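Long-range contacts in amidase (Bacillus anthracis, PDB 5EWQ), which is an amidase-family hydrolase that probably cleaves carboxylic amides to the acid and ammonia: residues A[119-124]-A[160-165]; A[133-138]-A[169-174]; A[200-205]-A[229-234]; A[241-246]-A[260-265]. All coordinates share one frame; numbering follows the deposited sequence.

Contact 1: A[119-124]-A[160-165]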
# COMPACT_ATOMS: atom_id res chain seq x y z
N VAL A 119 2.82 -6.82 -10.99
CA VAL A 119 2.62 -5.91 -9.86
C VAL A 119 1.23 -5.28 -9.92
O VAL A 119 0.77 -4.88 -10.99
CB VAL A 119 3.68 -4.79 -9.84
CG1 VAL A 119 3.52 -3.92 -8.60
CG2 VAL A 119 5.08 -5.38 -9.89
N VAL A 120 0.56 -5.22 -8.78
CA VAL A 120 -0.75 -4.59 -8.70
C VAL A 120 -0.66 -3.23 -8.01
O VAL A 120 -0.31 -3.14 -6.84
CB VAL A 120 -1.77 -5.47 -7.94
CG1 VAL A 120 -3.05 -4.70 -7.68
CG2 VAL A 120 -2.06 -6.74 -8.73
N VAL A 121 -0.96 -2.17 -8.76
CA VAL A 121 -0.91 -0.82 -8.21
C VAL A 121 -2.29 -0.38 -7.72
O VAL A 121 -3.31 -0.91 -8.15
CB VAL A 121 -0.39 0.19 -9.25
CG1 VAL A 121 1.02 -0.18 -9.68
CG2 VAL A 121 -1.32 0.25 -10.45
N LYS A 122 -2.30 0.58 -6.80
CA LYS A 122 -3.55 1.09 -6.24
C LYS A 122 -4.39 1.76 -7.33
O LYS A 122 -3.85 2.22 -8.34
CB LYS A 122 -3.24 2.07 -5.10
CG LYS A 122 -4.41 2.35 -4.17
CD LYS A 122 -3.96 3.20 -2.98
CE LYS A 122 -5.08 3.41 -1.99
NZ LYS A 122 -4.64 4.18 -0.80
N ASP A 123 -5.70 1.81 -7.12
CA ASP A 123 -6.63 2.31 -8.13
C ASP A 123 -6.45 3.80 -8.43
O ASP A 123 -7.05 4.32 -9.37
CB ASP A 123 -8.07 2.03 -7.69
CG ASP A 123 -9.08 2.29 -8.80
OD1 ASP A 123 -9.22 1.44 -9.70
OD2 ASP A 123 -9.75 3.35 -8.76
N ASN A 124 -5.63 4.47 -7.64
CA ASN A 124 -5.36 5.89 -7.85
C ASN A 124 -4.03 6.13 -8.56
O ASN A 124 -3.51 7.25 -8.56
CB ASN A 124 -5.39 6.65 -6.52
CG ASN A 124 -4.32 6.17 -5.55
OD1 ASN A 124 -3.68 5.14 -5.77
ND2 ASN A 124 -4.14 6.91 -4.47
N ALA A 160 9.33 -5.46 -14.81
CA ALA A 160 8.04 -5.64 -14.15
C ALA A 160 6.90 -5.08 -15.00
O ALA A 160 7.11 -4.19 -15.82
CB ALA A 160 8.05 -4.99 -12.77
N PHE A 161 5.70 -5.60 -14.79
CA PHE A 161 4.52 -5.12 -15.51
C PHE A 161 3.32 -5.08 -14.58
O PHE A 161 3.24 -5.83 -13.61
CB PHE A 161 4.23 -6.00 -16.72
CG PHE A 161 3.69 -7.37 -16.37
CD1 PHE A 161 4.55 -8.39 -16.00
CD2 PHE A 161 2.33 -7.63 -16.43
CE1 PHE A 161 4.06 -9.64 -15.69
CE2 PHE A 161 1.84 -8.88 -16.11
CZ PHE A 161 2.70 -9.89 -15.74
N VAL A 162 2.38 -4.19 -14.88
CA VAL A 162 1.19 -4.04 -14.05
C VAL A 162 0.15 -5.12 -14.36
O VAL A 162 -0.44 -5.14 -15.44
CB VAL A 162 0.54 -2.65 -14.24
CG1 VAL A 162 -0.66 -2.50 -13.32
CG2 VAL A 162 1.56 -1.55 -13.98
N LEU A 163 -0.06 -6.01 -13.40
CA LEU A 163 -1.04 -7.08 -13.55
C LEU A 163 -2.46 -6.53 -13.52
O LEU A 163 -3.32 -6.95 -14.30
CB LEU A 163 -0.86 -8.13 -12.44
CG LEU A 163 -1.90 -9.25 -12.39
CD1 LEU A 163 -1.86 -10.08 -13.66
CD2 LEU A 163 -1.68 -10.12 -11.16
N GLY A 164 -2.70 -5.59 -12.62
CA GLY A 164 -4.01 -4.97 -12.48
C GLY A 164 -4.02 -3.89 -11.42
O GLY A 164 -2.96 -3.43 -10.98
N LYS A 165 -5.21 -3.49 -11.00
CA LYS A 165 -5.33 -2.45 -9.98
C LYS A 165 -6.15 -2.92 -8.78
O LYS A 165 -7.07 -3.73 -8.92
CB LYS A 165 -5.94 -1.18 -10.58
CG LYS A 165 -5.03 -0.52 -11.60
CD LYS A 165 -5.60 0.80 -12.11
CE LYS A 165 -4.61 1.48 -13.04
NZ LYS A 165 -5.14 2.75 -13.61

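Contact 2: A[133-138]-A[169-174]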
# COMPACT_ATOMS: atom_id res chain seq x y z
N THR A 133 -7.87 4.96 -14.18
CA THR A 133 -7.46 5.45 -12.87
C THR A 133 -8.61 6.23 -12.26
O THR A 133 -9.03 7.25 -12.80
CB THR A 133 -6.21 6.34 -12.96
OG1 THR A 133 -5.22 5.69 -13.76
CG2 THR A 133 -5.65 6.62 -11.58
N SER A 134 -9.13 5.75 -11.14
CA SER A 134 -10.39 6.27 -10.62
C SER A 134 -10.34 6.68 -9.15
O SER A 134 -11.24 7.35 -8.67
CB SER A 134 -11.49 5.24 -10.82
OG SER A 134 -11.46 4.71 -12.13
N ALA A 135 -9.28 6.26 -8.46
CA ALA A 135 -9.16 6.46 -7.02
C ALA A 135 -10.36 5.89 -6.27
O ALA A 135 -10.73 6.37 -5.20
CB ALA A 135 -8.99 7.94 -6.69
N GLY A 136 -10.97 4.85 -6.84
CA GLY A 136 -12.10 4.18 -6.23
C GLY A 136 -13.44 4.86 -6.46
O GLY A 136 -14.44 4.47 -5.86
N THR A 137 -13.47 5.87 -7.32
CA THR A 137 -14.69 6.64 -7.55
C THR A 137 -15.50 6.10 -8.72
O THR A 137 -14.96 5.48 -9.63
CB THR A 137 -14.39 8.13 -7.80
OG1 THR A 137 -13.75 8.28 -9.07
CG2 THR A 137 -13.48 8.66 -6.71
N TYR A 138 -16.81 6.36 -8.69
CA TYR A 138 -17.70 5.96 -9.77
C TYR A 138 -17.58 6.92 -10.96
O TYR A 138 -17.76 6.52 -12.11
CB TYR A 138 -19.15 5.92 -9.27
CG TYR A 138 -20.15 5.43 -10.29
CD1 TYR A 138 -20.47 4.08 -10.39
CD2 TYR A 138 -20.78 6.31 -11.16
CE1 TYR A 138 -21.39 3.63 -11.32
CE2 TYR A 138 -21.69 5.87 -12.10
CZ TYR A 138 -21.99 4.52 -12.18
OH TYR A 138 -22.90 4.08 -13.11
N SER A 169 -10.25 2.42 -0.24
CA SER A 169 -11.19 3.37 0.33
C SER A 169 -11.26 4.57 -0.61
O SER A 169 -10.23 5.16 -0.94
CB SER A 169 -10.77 3.79 1.73
OG SER A 169 -10.65 2.67 2.59
N GLU A 170 -12.47 4.92 -1.04
CA GLU A 170 -12.66 5.95 -2.06
C GLU A 170 -12.02 7.28 -1.66
O GLU A 170 -12.12 7.70 -0.51
CB GLU A 170 -14.16 6.14 -2.33
CG GLU A 170 -14.46 7.05 -3.51
CD GLU A 170 -15.92 6.99 -3.93
OE1 GLU A 170 -16.33 7.81 -4.77
OE2 GLU A 170 -16.65 6.12 -3.41
N TRP A 171 -11.37 7.91 -2.63
CA TRP A 171 -10.63 9.16 -2.41
C TRP A 171 -9.59 9.03 -1.31
O TRP A 171 -9.37 9.97 -0.54
CB TRP A 171 -11.59 10.31 -2.08
CG TRP A 171 -12.39 10.78 -3.25
CD1 TRP A 171 -13.75 10.74 -3.39
CD2 TRP A 171 -11.89 11.37 -4.46
NE1 TRP A 171 -14.12 11.27 -4.60
CE2 TRP A 171 -13.00 11.66 -5.28
CE3 TRP A 171 -10.60 11.68 -4.93
CZ2 TRP A 171 -12.86 12.24 -6.54
CZ3 TRP A 171 -10.48 12.26 -6.18
CH2 TRP A 171 -11.60 12.53 -6.97
N ALA A 172 -8.94 7.86 -1.25
CA ALA A 172 -7.96 7.55 -0.21
C ALA A 172 -8.54 7.78 1.18
O ALA A 172 -7.90 8.39 2.03
CB ALA A 172 -6.69 8.37 -0.41
N ASN A 173 -9.75 7.27 1.38
CA ASN A 173 -10.50 7.45 2.62
C ASN A 173 -10.71 8.93 2.95
O ASN A 173 -10.27 9.41 3.99
CB ASN A 173 -9.81 6.75 3.79
CG ASN A 173 -10.69 6.66 5.02
OD1 ASN A 173 -11.92 6.62 4.92
ND2 ASN A 173 -10.07 6.63 6.19
N TYR A 174 -11.38 9.64 2.05
CA TYR A 174 -11.72 11.03 2.29
C TYR A 174 -13.02 11.39 1.58
O TYR A 174 -13.05 12.25 0.70
CB TYR A 174 -10.60 11.96 1.83
CG TYR A 174 -10.62 13.32 2.50
CD1 TYR A 174 -10.19 13.47 3.81
CD2 TYR A 174 -11.08 14.44 1.83
CE1 TYR A 174 -10.21 14.70 4.44
CE2 TYR A 174 -11.11 15.68 2.44
CZ TYR A 174 -10.67 15.81 3.75
OH TYR A 174 -10.69 17.03 4.37

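Contact 3: A[200-205]-A[229-234]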
# COMPACT_ATOMS: atom_id res chain seq x y z
N ASP A 200 -12.36 -5.91 9.79
CA ASP A 200 -12.22 -4.80 8.85
C ASP A 200 -10.95 -4.96 8.04
O ASP A 200 -10.05 -5.71 8.43
CB ASP A 200 -12.22 -3.46 9.60
CG ASP A 200 -13.57 -2.76 9.56
OD1 ASP A 200 -13.85 -2.07 8.56
OD2 ASP A 200 -14.34 -2.91 10.52
N THR A 201 -10.88 -4.27 6.91
CA THR A 201 -9.70 -4.34 6.05
C THR A 201 -8.74 -3.20 6.34
O THR A 201 -7.58 -3.23 5.92
CB THR A 201 -10.08 -4.29 4.57
OG1 THR A 201 -10.77 -3.06 4.29
CG2 THR A 201 -10.98 -5.45 4.21
N SER A 202 -9.25 -2.19 7.05
CA SER A 202 -8.56 -0.91 7.22
C SER A 202 -8.34 -0.25 5.87
O SER A 202 -8.76 -0.77 4.83
CB SER A 202 -7.23 -1.08 7.96
OG SER A 202 -6.55 0.16 8.08
N GLY A 203 -7.70 0.92 5.86
CA GLY A 203 -7.52 1.65 4.62
C GLY A 203 -6.33 2.59 4.65
O GLY A 203 -5.63 2.69 5.65
N SER A 204 -6.11 3.28 3.53
CA SER A 204 -7.00 3.19 2.38
C SER A 204 -6.51 2.18 1.34
O SER A 204 -7.22 1.88 0.38
CB SER A 204 -7.17 4.56 1.73
OG SER A 204 -5.93 5.04 1.23
N SER A 205 -5.29 1.67 1.53
CA SER A 205 -4.74 0.68 0.60
C SER A 205 -5.17 -0.73 1.00
O SER A 205 -4.34 -1.61 1.23
CB SER A 205 -3.22 0.77 0.56
OG SER A 205 -2.79 2.08 0.25
N ILE A 229 -1.13 2.95 4.42
CA ILE A 229 -0.36 1.79 3.97
C ILE A 229 -0.08 0.82 5.11
O ILE A 229 -0.34 -0.38 4.99
CB ILE A 229 0.98 2.22 3.33
CG1 ILE A 229 0.75 2.77 1.93
CG2 ILE A 229 1.94 1.04 3.25
CD1 ILE A 229 2.01 3.22 1.23
N VAL A 230 0.44 1.34 6.22
CA VAL A 230 0.85 0.50 7.34
C VAL A 230 -0.33 -0.09 8.12
O VAL A 230 -0.20 -1.14 8.75
CB VAL A 230 1.75 1.27 8.32
CG1 VAL A 230 3.04 1.69 7.63
CG2 VAL A 230 1.03 2.49 8.88
N ALA A 231 -1.48 0.58 8.06
CA ALA A 231 -2.66 0.10 8.78
C ALA A 231 -3.35 -1.08 8.07
O ALA A 231 -3.66 -2.08 8.72
CB ALA A 231 -3.65 1.24 9.02
N PRO A 232 -3.61 -0.97 6.75
CA PRO A 232 -4.18 -2.17 6.12
C PRO A 232 -3.17 -3.31 6.03
O PRO A 232 -3.57 -4.48 5.96
CB PRO A 232 -4.59 -1.68 4.73
CG PRO A 232 -3.69 -0.53 4.46
CD PRO A 232 -3.49 0.14 5.79
N ALA A 233 -1.88 -2.98 6.02
CA ALA A 233 -0.83 -3.99 6.00
C ALA A 233 -0.82 -4.77 7.31
O ALA A 233 -0.60 -5.98 7.32
CB ALA A 233 0.52 -3.34 5.75
N ALA A 234 -1.06 -4.06 8.41
CA ALA A 234 -1.09 -4.68 9.73
C ALA A 234 -2.40 -5.43 9.95
O ALA A 234 -2.44 -6.43 10.67
CB ALA A 234 -0.89 -3.63 10.81

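Contact 4: A[241-246]-A[260-265]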
# COMPACT_ATOMS: atom_id res chain seq x y z
N LEU A 241 5.43 -0.51 3.51
CA LEU A 241 6.42 0.53 3.78
C LEU A 241 5.96 1.91 3.30
O LEU A 241 5.53 2.07 2.16
CB LEU A 241 7.75 0.19 3.11
CG LEU A 241 8.80 1.32 3.15
CD1 LEU A 241 9.58 1.30 4.45
CD2 LEU A 241 9.73 1.24 1.95
N ARG A 242 6.04 2.89 4.19
CA ARG A 242 5.89 4.29 3.79
C ARG A 242 7.27 4.91 3.66
O ARG A 242 8.00 5.03 4.65
CB ARG A 242 5.06 5.07 4.81
CG ARG A 242 5.05 6.57 4.55
CD ARG A 242 4.47 7.35 5.72
NE ARG A 242 4.62 8.79 5.54
CZ ARG A 242 3.69 9.58 5.00
NH1 ARG A 242 2.54 9.07 4.58
NH2 ARG A 242 3.92 10.88 4.87
N PRO A 243 7.65 5.31 2.44
CA PRO A 243 8.98 5.90 2.22
C PRO A 243 9.08 7.32 2.76
O PRO A 243 8.06 7.90 3.14
CB PRO A 243 9.11 5.88 0.70
CG PRO A 243 7.71 5.99 0.21
CD PRO A 243 6.86 5.23 1.20
N SER A 244 10.29 7.86 2.79
CA SER A 244 10.49 9.24 3.21
C SER A 244 9.88 10.19 2.19
O SER A 244 9.93 9.93 0.99
CB SER A 244 11.98 9.54 3.39
OG SER A 244 12.58 8.63 4.30
N LEU A 245 9.30 11.28 2.68
CA LEU A 245 8.70 12.28 1.79
C LEU A 245 9.75 12.91 0.89
O LEU A 245 10.44 13.85 1.28
CB LEU A 245 7.98 13.36 2.60
CG LEU A 245 6.67 12.92 3.28
CD1 LEU A 245 6.04 14.08 4.03
CD2 LEU A 245 5.71 12.35 2.25
N GLY A 246 9.87 12.37 -0.32
CA GLY A 246 10.86 12.82 -1.28
C GLY A 246 11.58 11.65 -1.92
O GLY A 246 12.25 11.81 -2.95
N LEU A 260 1.40 15.31 2.44
CA LEU A 260 1.60 14.03 3.10
C LEU A 260 1.61 12.84 2.14
O LEU A 260 2.08 11.76 2.49
CB LEU A 260 0.51 13.81 4.16
CG LEU A 260 0.34 14.94 5.18
CD1 LEU A 260 -0.82 14.64 6.12
CD2 LEU A 260 1.62 15.15 5.97
N ASP A 261 1.10 13.05 0.93
CA ASP A 261 0.98 11.97 -0.05
C ASP A 261 2.31 11.29 -0.36
O ASP A 261 3.34 11.94 -0.51
CB ASP A 261 0.37 12.50 -1.36
CG ASP A 261 -1.11 12.81 -1.24
OD1 ASP A 261 -1.76 12.27 -0.32
OD2 ASP A 261 -1.62 13.59 -2.07
N THR A 262 2.27 9.96 -0.44
CA THR A 262 3.44 9.17 -0.78
C THR A 262 3.03 7.77 -1.25
O THR A 262 1.94 7.30 -0.93
CB THR A 262 4.41 9.04 0.41
OG1 THR A 262 5.61 8.38 -0.02
CG2 THR A 262 3.77 8.25 1.54
N ALA A 263 3.89 7.13 -2.03
CA ALA A 263 3.61 5.80 -2.54
C ALA A 263 4.66 4.80 -2.06
O ALA A 263 5.85 5.01 -2.23
CB ALA A 263 3.56 5.81 -4.06
N GLY A 264 4.19 3.71 -1.45
CA GLY A 264 5.09 2.71 -0.89
C GLY A 264 4.81 1.30 -1.37
O GLY A 264 3.74 1.02 -1.91
N PRO A 265 5.78 0.39 -1.16
CA PRO A 265 5.68 -1.00 -1.59
C PRO A 265 4.99 -1.88 -0.56
O PRO A 265 5.09 -1.62 0.64
CB PRO A 265 7.14 -1.41 -1.76
CG PRO A 265 7.85 -0.63 -0.69
CD PRO A 265 7.08 0.67 -0.53

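Contact 1: A[119-124]-A[160-165]
V119 and V162 lie side by side on two parallel strands, and the backbone bonds are straightest at this end. V119 N donates to F161 O over 2.8 Å at 154°, and V119 O takes L163 N, also at 2.8 Å. Beyond this the ladder loosens. One extra residue enters strand 161-165 at L163, whose backbone angles are helical. The next bond, from V121 N to G164 O, is a longer 3.2 Å and more bent, at 139°. This is a beta bulge in the beta-alpha-beta unit formed by strand 118-122, helix 150-155 and strand 161-166, a parallel part of the central sheet of the amidase fold. Beta-branched valines suit such strands. On the face towards helix 150-155, V121 CG2 meets V162 CG1 at 4.0 Å, the two side chains crossing at about a right angle, while V119 CG2 reaches A160 CB. On the other face V120 CG2 approaches L163 CB at 4.1 Å, and V120 CG1 lies beside the carbonyl oxygen of G164. At the looser end the contact turns polar: K165 runs its extended aliphatic chain past V121 CG2, and its NZ ends among the backbone carbonyls of V125, M131 and P132, whereas D123 OD1 forms a salt bridge with K186.

Contact 2: A[133-138]-A[169-174]
A135 and G136, the central residues of a type I' beta turn from S134 to T137, set their backbone against E170 and W171 at the start of a short, weakly bonded helix, the CA atoms of G136 and E170 being 4.6 Å apart. The turn belongs to the loop between strand 118-122 and helix 150-155 of the amidase fold. Both central residues have positive phi, a value glycine adopts easily at G136, where the absence of a side chain also lets E170 pass close by. W171, A172 and N173 likewise have positive phi and wind with a left-handed sense. The two backbones are tied by W171 N, which donates to A135 O over 3.1 Å at 158°. Among the side chains T137 does most of the work. Its CG2, anti to its own carbonyl carbon, lies over one face of the W171 indole, 3.6 Å from the centroid of the five-membered ring, in a CH-pi contact. Threonine suits the place because its other branch is polar: the backbone bond from T137 N to S134 O closes the turn, and T137 OG1, donating to S134 O at 2.7 Å, adds a second hold on the same oxygen. E170 stretches its extended chain alongside G136 and T137, with CG 3.5 Å from G136 O, and its OE2 is held by G185 N. A135 CB approaches the indole obliquely, and the ring also meets F367 edge-to-face. T137 CG2 is offset towards the rim of the ring and stands 3.4 Å from W171 CE2.

Contact 3: A[200-205]-A[229-234]
P232 presents its pyrrolidine ring to the curved backbone of residues 201-205, which bends round it. Its CD meets G203 O at 3.3 Å and its CG meets S205 O at 3.5 Å, both oxygens touching the ring from the side in van der Waals packing. Only the T201 carbonyl is directed at the proline: P232 CA makes a long, bent C-H...O contact with T201 O, which also accepts a hydrogen bond from Q236 NE2. No conventional hydrogen bond joins the segments. Proline fits here because it sits in the first turn of helix 230-235, where a missing N-H costs the helix nothing. S202 comes at the ring from its nitrogen end: OG, anti to the backbone N (chi1 178°), stands close to P232 N, which has no hydrogen to share, and the methyl of A231 packs against this hydroxyl. At the other end S205 CB faces P232 CG at 4.1 Å, and its OG lies against I229 CG1. That OG is bonded to K122 NZ, S228 O and T223 N. The peptide bond before S204 is cis, and S204 OG bonds to both K122 NZ and S228 OG, an arrangement consistent with the Ser-cisSer-Lys catalytic triad of amidase signature enzymes. Helix 230-235 in turn lies on the central sheet, V230 and A233 touching A468 of strand 466-473, while S205 and A233 both rest on M266 of strand 263-267.

Contact 4: A[241-246]-A[260-265]
L260 O is gripped by the guanidinium of R242: NH2 donates over 3.1 Å at 140°, on a lone pair in the carbonyl plane, and NH1 adds a weak bond. The oxygen lies at the edge of the guanidinium, tilted somewhat from its plane. R242 gets there by length, its chain extended from CG to NE with CG anti to the backbone N (chi1 171°), which carries the group along the neighbouring chain as far as L260. T262 CG2 sits over one face of the guanidinium, towards its rim, 3.4 Å from NH1. The other branch of T262, OG1, meets P243 CG tip to tip, so this threonine offers carbon to the flat cation and oxygen to the proline ring. NH1 also has a long, weak ion pair with E224. L245 completes this end by laying CD2 against the carbonyls of L260 and D261 and the CB of T262, at 4.0 Å from the last. At the other end L241 N donates to P265 O over 3.1 Å at 157°. P265 has no N-H to return the bond, and L241 O is instead approached by G264 CA at 3.1 Å. G264, having no side chain, lets the two strands come close here. L241 CD2 and P265 CD pack at 3.7 Å, the leucine lying beside F277 of helix 270-280. Strands 239-242 and 263-267 are thus antiparallel neighbours, part of the mixed central sheet of the amidase signature fold.

How the contacts relate
Contacts 1, 2 and 3 meet around K122, S204 and S228, the probable triad. K122, at the end of its strand in contact 1, reaches contact 3 with NZ 2.6 Å from S204 OG, although the centres are about 17 Å apart. D123, the next residue, ties contact 1 to contact 2 through D123 OD2 to G136 N at 2.7 Å. Contact 2 joins contact 3 by S169 N to S204 O, 3.1 Å. Contact 4 touches contact 3 alone, where I229 CD1 packs on G264 N at 3.5 Å. Its nearest atoms are about 7 Å from contact 1, yet both contacts belong to the same central sheet.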